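Local structure of XC6422 protein (Xanthomonas campestris, 2FUK) at residues V42-S47 and F75-V80; G92-L97 and A122-R127. The protein is a small alpha/beta-fold serine hydrolase without a lid, probably hydrolysing a substrate by way of a serine nucleophile. All blocks are in the same frame, centred on the assembly; numbering follows the deposited sequence.

Contact 1: residues V42-S47 and F75-V80; sequences VCHPLS and FNFRSV
The H44 imidazole takes F77 over one face and F75 O at its edge: F77 CD2 stands 3.3 Å from H44 NE2, offset toward the ring's rim. The pair is T-shaped, the edge of F77 toward the face of H44, with planes at 64°, and H44 O lies in plane at the edge of the F77 ring, 3.5 Å from F77 CE2. Both residues lie just beyond the C-terminal ends of parallel strands 38-43 and 71-75, the end of an alpha/beta-hydrolase sheet where the active-site loops gather. A chi1 of 73° sets H44 CG between the backbone N and carbonyl carbon, and chi2 turns the ring so that ND1 faces the 75-80 loop. H44 ND1 donates to F75 O at 3.3 Å, on a lone pair, though bent to 146° at the hydrogen. This bond helps fix the ring's rotation, and N76 CA also lies at its edge. Toward the sheet, C43 CB meets F77 CZ at 3.7 Å, and C43 SG sits obliquely beside both phenylalanine rings, 5.1 Å from the F75 centroid. Beyond H44, a type II turn from F77 to V80 brings V80 CG2 tightly to 3.2 Å from S47 CB.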
loop_
_atom_site.group_PDB
_atom_site.type_symbol
_atom_site.label_atom_id
_atom_site.label_comp_id
_atom_site.label_asym_id
_atom_site.label_seq_id
_atom_site.Cartn_x
_atom_site.Cartn_y
_atom_site.Cartn_z
ATOM N N VAL A 42 -11.311 13.280 -4.017
ATOM C CA VAL A 42 -10.696 12.826 -5.262
ATOM C C VAL A 42 -11.746 12.768 -6.369
ATOM O O VAL A 42 -12.752 12.068 -6.237
ATOM C CB VAL A 42 -10.066 11.420 -5.086
ATOM C CG1 VAL A 42 -9.399 10.976 -6.384
ATOM C CG2 VAL A 42 -9.054 11.441 -3.947
ATOM N N CYS A 43 -11.505 13.501 -7.456
ATOM C CA CYS A 43 -12.434 13.566 -8.587
ATOM C C CYS A 43 -12.068 12.586 -9.702
ATOM O O CYS A 43 -10.892 12.419 -10.031
ATOM C CB CYS A 43 -12.478 14.990 -9.144
ATOM S SG CYS A 43 -12.983 16.261 -7.935
ATOM N N HIS A 44 -13.089 11.970 -10.296
ATOM C CA HIS A 44 -12.893 10.972 -11.344
ATOM C C HIS A 44 -12.827 11.505 -12.783
ATOM O O HIS A 44 -13.173 12.658 -13.056
ATOM C CB HIS A 44 -13.980 9.884 -11.225
ATOM C CG HIS A 44 -15.345 10.325 -11.657
ATOM N ND1 HIS A 44 -16.401 10.465 -10.782
ATOM C CD2 HIS A 44 -15.831 10.628 -12.882
ATOM C CE1 HIS A 44 -17.478 10.836 -11.453
ATOM N NE2 HIS A 44 -17.158 10.943 -12.730
ATOM N N PRO A 45 -12.369 10.662 -13.725
ATOM C CA PRO A 45 -12.243 11.025 -15.140
ATOM C C PRO A 45 -13.555 11.074 -15.922
ATOM O O PRO A 45 -14.618 10.770 -15.380
ATOM C CB PRO A 45 -11.261 9.977 -15.669
ATOM C CG PRO A 45 -11.600 8.776 -14.867
ATOM C CD PRO A 45 -11.744 9.350 -13.470
ATOM N N LEU A 46 -13.471 11.445 -17.200
ATOM C CA LEU A 46 -14.663 11.582 -18.038
ATOM C C LEU A 46 -15.819 10.655 -17.760
ATOM O O LEU A 46 -15.710 9.428 -17.855
ATOM C CB LEU A 46 -14.320 11.503 -19.525
ATOM C CG LEU A 46 -14.240 12.866 -20.226
ATOM C CD1 LEU A 46 -15.409 13.761 -19.818
ATOM C CD2 LEU A 46 -12.938 13.527 -19.864
ATOM N N SER A 47 -16.945 11.282 -17.434
ATOM C CA SER A 47 -18.182 10.592 -17.122
ATOM C C SER A 47 -18.714 9.864 -18.348
ATOM O O SER A 47 -19.212 8.741 -18.253
ATOM C CB SER A 47 -19.225 11.603 -16.634
ATOM O OG SER A 47 -18.751 12.355 -15.520
ATOM N N PHE A 75 -16.558 10.581 -5.023
ATOM C CA PHE A 75 -17.948 10.810 -5.383
ATOM C C PHE A 75 -18.141 10.766 -6.888
ATOM O O PHE A 75 -17.195 10.951 -7.662
ATOM C CB PHE A 75 -18.433 12.161 -4.815
ATOM C CG PHE A 75 -17.950 13.367 -5.581
ATOM C CD1 PHE A 75 -18.756 13.961 -6.548
ATOM C CD2 PHE A 75 -16.699 13.920 -5.318
ATOM C CE1 PHE A 75 -18.327 15.093 -7.244
ATOM C CE2 PHE A 75 -16.259 15.045 -6.003
ATOM C CZ PHE A 75 -17.073 15.638 -6.970
ATOM N N ASN A 76 -19.374 10.492 -7.296
ATOM C CA ASN A 76 -19.702 10.443 -8.706
ATOM C C ASN A 76 -20.259 11.783 -9.166
ATOM O O ASN A 76 -21.147 12.345 -8.529
ATOM C CB ASN A 76 -20.739 9.348 -8.977
ATOM C CG ASN A 76 -20.133 7.966 -8.992
ATOM O OD1 ASN A 76 -18.959 7.807 -9.303
ATOM N ND2 ASN A 76 -20.937 6.954 -8.676
ATOM N N PHE A 77 -19.706 12.306 -10.257
ATOM C CA PHE A 77 -20.192 13.557 -10.824
ATOM C C PHE A 77 -21.591 13.274 -11.360
ATOM O O PHE A 77 -21.971 12.115 -11.544
ATOM C CB PHE A 77 -19.302 14.012 -11.987
ATOM C CG PHE A 77 -18.018 14.672 -11.563
ATOM C CD1 PHE A 77 -18.030 15.794 -10.744
ATOM C CD2 PHE A 77 -16.791 14.189 -12.016
ATOM C CE1 PHE A 77 -16.833 16.435 -10.381
ATOM C CE2 PHE A 77 -15.596 14.818 -11.662
ATOM C CZ PHE A 77 -15.615 15.944 -10.843
ATOM N N ARG A 78 -22.356 14.329 -11.610
ATOM C CA ARG A 78 -23.704 14.163 -12.138
ATOM C C ARG A 78 -23.710 13.208 -13.346
ATOM O O ARG A 78 -22.780 13.205 -14.152
ATOM C CB ARG A 78 -24.265 15.527 -12.552
ATOM C CG ARG A 78 -23.445 16.228 -13.617
ATOM C CD ARG A 78 -23.930 17.651 -13.838
ATOM N NE ARG A 78 -23.899 18.435 -12.609
ATOM C CZ ARG A 78 -24.421 19.651 -12.496
ATOM N NH1 ARG A 78 -25.013 20.210 -13.545
ATOM N NH2 ARG A 78 -24.352 20.304 -11.342
ATOM N N SER A 79 -24.770 12.407 -13.448
ATOM C CA SER A 79 -24.975 11.438 -14.527
ATOM C C SER A 79 -24.220 10.118 -14.394
ATOM O O SER A 79 -24.497 9.177 -15.132
ATOM C CB SER A 79 -24.650 12.061 -15.896
ATOM O OG SER A 79 -23.285 11.898 -16.237
ATOM N N VAL A 80 -23.279 10.039 -13.456
ATOM C CA VAL A 80 -22.510 8.814 -13.258
ATOM C C VAL A 80 -23.082 7.990 -12.102
ATOM O O VAL A 80 -23.472 8.538 -11.069
ATOM C CB VAL A 80 -21.025 9.142 -12.992
ATOM C CG1 VAL A 80 -20.253 7.874 -12.649
ATOM C CG2 VAL A 80 -20.424 9.799 -14.224
#

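Contact 2: residues G92-L97 and A122-R127; sequences GEQDDL and AYVSLR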
loop_
_atom_site.group_PDB
_atom_site.type_symbol
_atom_site.label_atom_id
_atom_site.label_comp_id
_atom_site.label_asym_id
_atom_site.label_seq_id
_atom_site.Cartn_x
_atom_site.Cartn_y
_atom_site.Cartn_z
ATOM N N GLY A 92 -21.090 22.358 -14.537
ATOM C CA GLY A 92 -21.899 21.953 -13.407
ATOM C C GLY A 92 -21.139 21.020 -12.478
ATOM O O GLY A 92 -21.452 20.935 -11.292
ATOM N N GLU A 93 -20.143 20.319 -13.011
ATOM C CA GLU A 93 -19.362 19.399 -12.195
ATOM C C GLU A 93 -18.586 20.159 -11.123
ATOM O O GLU A 93 -18.310 19.620 -10.056
ATOM C CB GLU A 93 -18.412 18.563 -13.066
ATOM C CG GLU A 93 -19.110 17.426 -13.837
ATOM C CD GLU A 93 -19.824 17.883 -15.101
ATOM O OE1 GLU A 93 -20.563 17.059 -15.684
ATOM O OE2 GLU A 93 -19.640 19.047 -15.515
ATOM N N GLN A 94 -18.238 21.412 -11.402
ATOM C CA GLN A 94 -17.530 22.216 -10.411
ATOM C C GLN A 94 -18.475 22.498 -9.254
ATOM O O GLN A 94 -18.053 22.596 -8.102
ATOM C CB GLN A 94 -17.070 23.541 -11.008
ATOM C CG GLN A 94 -15.913 23.431 -11.976
ATOM C CD GLN A 94 -15.574 24.774 -12.586
ATOM O OE1 GLN A 94 -15.234 25.720 -11.874
ATOM N NE2 GLN A 94 -15.681 24.870 -13.905
ATOM N N ASP A 95 -19.761 22.634 -9.568
ATOM C CA ASP A 95 -20.757 22.899 -8.539
ATOM C C ASP A 95 -20.978 21.638 -7.713
ATOM O O ASP A 95 -21.220 21.720 -6.510
ATOM C CB ASP A 95 -22.076 23.363 -9.162
ATOM C CG ASP A 95 -21.914 24.619 -10.008
ATOM O OD1 ASP A 95 -21.058 25.464 -9.661
ATOM O OD2 ASP A 95 -22.655 24.766 -11.010
ATOM N N ASP A 96 -20.898 20.474 -8.359
ATOM C CA ASP A 96 -21.063 19.204 -7.652
ATOM C C ASP A 96 -19.926 19.087 -6.645
ATOM O O ASP A 96 -20.133 18.708 -5.493
ATOM C CB ASP A 96 -20.978 18.004 -8.606
ATOM C CG ASP A 96 -22.137 17.925 -9.575
ATOM O OD1 ASP A 96 -23.218 18.462 -9.268
ATOM O OD2 ASP A 96 -21.962 17.299 -10.643
ATOM N N LEU A 97 -18.719 19.412 -7.099
ATOM C CA LEU A 97 -17.537 19.358 -6.247
ATOM C C LEU A 97 -17.709 20.325 -5.073
ATOM O O LEU A 97 -17.353 20.000 -3.941
ATOM C CB LEU A 97 -16.289 19.744 -7.050
ATOM C CG LEU A 97 -14.945 19.056 -6.773
ATOM C CD1 LEU A 97 -13.839 20.001 -7.185
ATOM C CD2 LEU A 97 -14.789 18.651 -5.319
ATOM N N ALA A 122 -9.100 16.265 -12.867
ATOM C CA ALA A 122 -8.040 17.220 -12.569
ATOM C C ALA A 122 -8.469 18.580 -13.113
ATOM O O ALA A 122 -8.180 19.622 -12.519
ATOM C CB ALA A 122 -6.730 16.774 -13.215
ATOM N N TYR A 123 -9.158 18.568 -14.248
ATOM C CA TYR A 123 -9.636 19.812 -14.839
ATOM C C TYR A 123 -10.661 20.445 -13.902
ATOM O O TYR A 123 -10.574 21.627 -13.600
ATOM C CB TYR A 123 -10.271 19.544 -16.211
ATOM C CG TYR A 123 -11.103 20.689 -16.762
ATOM C CD1 TYR A 123 -10.510 21.899 -17.133
ATOM C CD2 TYR A 123 -12.480 20.552 -16.927
ATOM C CE1 TYR A 123 -11.273 22.951 -17.663
ATOM C CE2 TYR A 123 -13.252 21.591 -17.453
ATOM C CZ TYR A 123 -12.640 22.788 -17.821
ATOM O OH TYR A 123 -13.397 23.811 -18.358
ATOM N N VAL A 124 -11.619 19.651 -13.431
ATOM C CA VAL A 124 -12.653 20.178 -12.543
ATOM C C VAL A 124 -12.102 20.693 -11.217
ATOM O O VAL A 124 -12.519 21.753 -10.742
ATOM C CB VAL A 124 -13.751 19.113 -12.256
ATOM C CG1 VAL A 124 -14.761 19.653 -11.243
ATOM C CG2 VAL A 124 -14.465 18.761 -13.542
ATOM N N SER A 125 -11.176 19.959 -10.603
ATOM C CA SER A 125 -10.630 20.413 -9.335
ATOM C C SER A 125 -9.736 21.640 -9.492
ATOM O O SER A 125 -9.728 22.510 -8.630
ATOM C CB SER A 125 -9.882 19.281 -8.615
ATOM O OG SER A 125 -8.897 18.674 -9.420
ATOM N N LEU A 126 -8.996 21.722 -10.595
ATOM C CA LEU A 126 -8.134 22.880 -10.824
ATOM C C LEU A 126 -8.997 24.127 -11.054
ATOM O O LEU A 126 -8.736 25.193 -10.489
ATOM C CB LEU A 126 -7.221 22.640 -12.035
ATOM C CG LEU A 126 -6.295 23.800 -12.405
ATOM C CD1 LEU A 126 -5.392 24.143 -11.232
ATOM C CD2 LEU A 126 -5.466 23.428 -13.627
ATOM N N ARG A 127 -10.032 23.987 -11.875
ATOM C CA ARG A 127 -10.923 25.105 -12.151
ATOM C C ARG A 127 -11.647 25.536 -10.880
ATOM O O ARG A 127 -11.940 26.714 -10.696
ATOM C CB ARG A 127 -11.942 24.724 -13.233
ATOM C CG ARG A 127 -11.364 24.696 -14.657
ATOM C CD ARG A 127 -12.110 25.672 -15.561
ATOM N NE ARG A 127 -11.963 27.053 -15.112
ATOM C CZ ARG A 127 -11.029 27.900 -15.541
ATOM N NH1 ARG A 127 -10.137 27.521 -16.448
ATOM N NH2 ARG A 127 -10.986 29.135 -15.056
#
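V124 lays its CG1 methyl against the backbone of helix 92-97, 3.7 Å from E93 O, while the other branch, CG2, touches E93 CB at 4.0 Å. CG1 stands anti to the backbone N (chi1 176°) and also meets Q94, V124 CG1 lying 3.9 Å from Q94 CA. The CA atoms of Q94 and V124 are the nearest pair across the helices, 5.7 Å apart. On one flank the Q94 side chain, extended beyond CG, runs obliquely past V124 to R127, and its amide carbon CD rests 3.7 Å from R127 CB. The amide and guanidinium planes are turned 53° apart, and no hydrogen bond joins them: Q94 NE2 donates to G90 O, whereas R127 NH1 is bonded to D148 O and S150 O. The polar ends are therefore held by loops, and the two side chains meet through their carbon portions. L97 slides past V124 in the opposite direction, its CD1 3.9 Å from S125 CA and also facing V124 CG1. L97 reaches A128 and L132 further along helix 120-132, and I41 and C43 on strand 38-43. E93 turns its carboxylate away from V124; OE1 accepts from D88 N and OE2 from G90 N. S125 OG is bonded back to G121 O in its own helix. The segment axes approach to 9.2 Å and cross at -71°, a steep packing of two helices against the central sheet. Helix 120-132 follows the probable nucleophile elbow around S119, as in alpha/beta-hydrolases.

The centres of contacts 1 and 2 lie 10 Å apart, and their residues touch directly. R78 forms a salt bridge to D96, R78 NE to D96 OD2 at 3.0 Å, tying the loop after strand 71-75 to helix 92-107. F77 CE1 packs 3.5 Å from E93 O, and F77 also touches V124, so one phenylalanine of contact 1 borders both helices of contact 2. On the side of strand 38-43, C43 SG lies 3.6 Å from L97 CG. Both contacts adjoin the GxSxG segment G117-G121, which C43 and S125 each touch; S119 there is the likely nucleophile of a probable triad with H195 and D166.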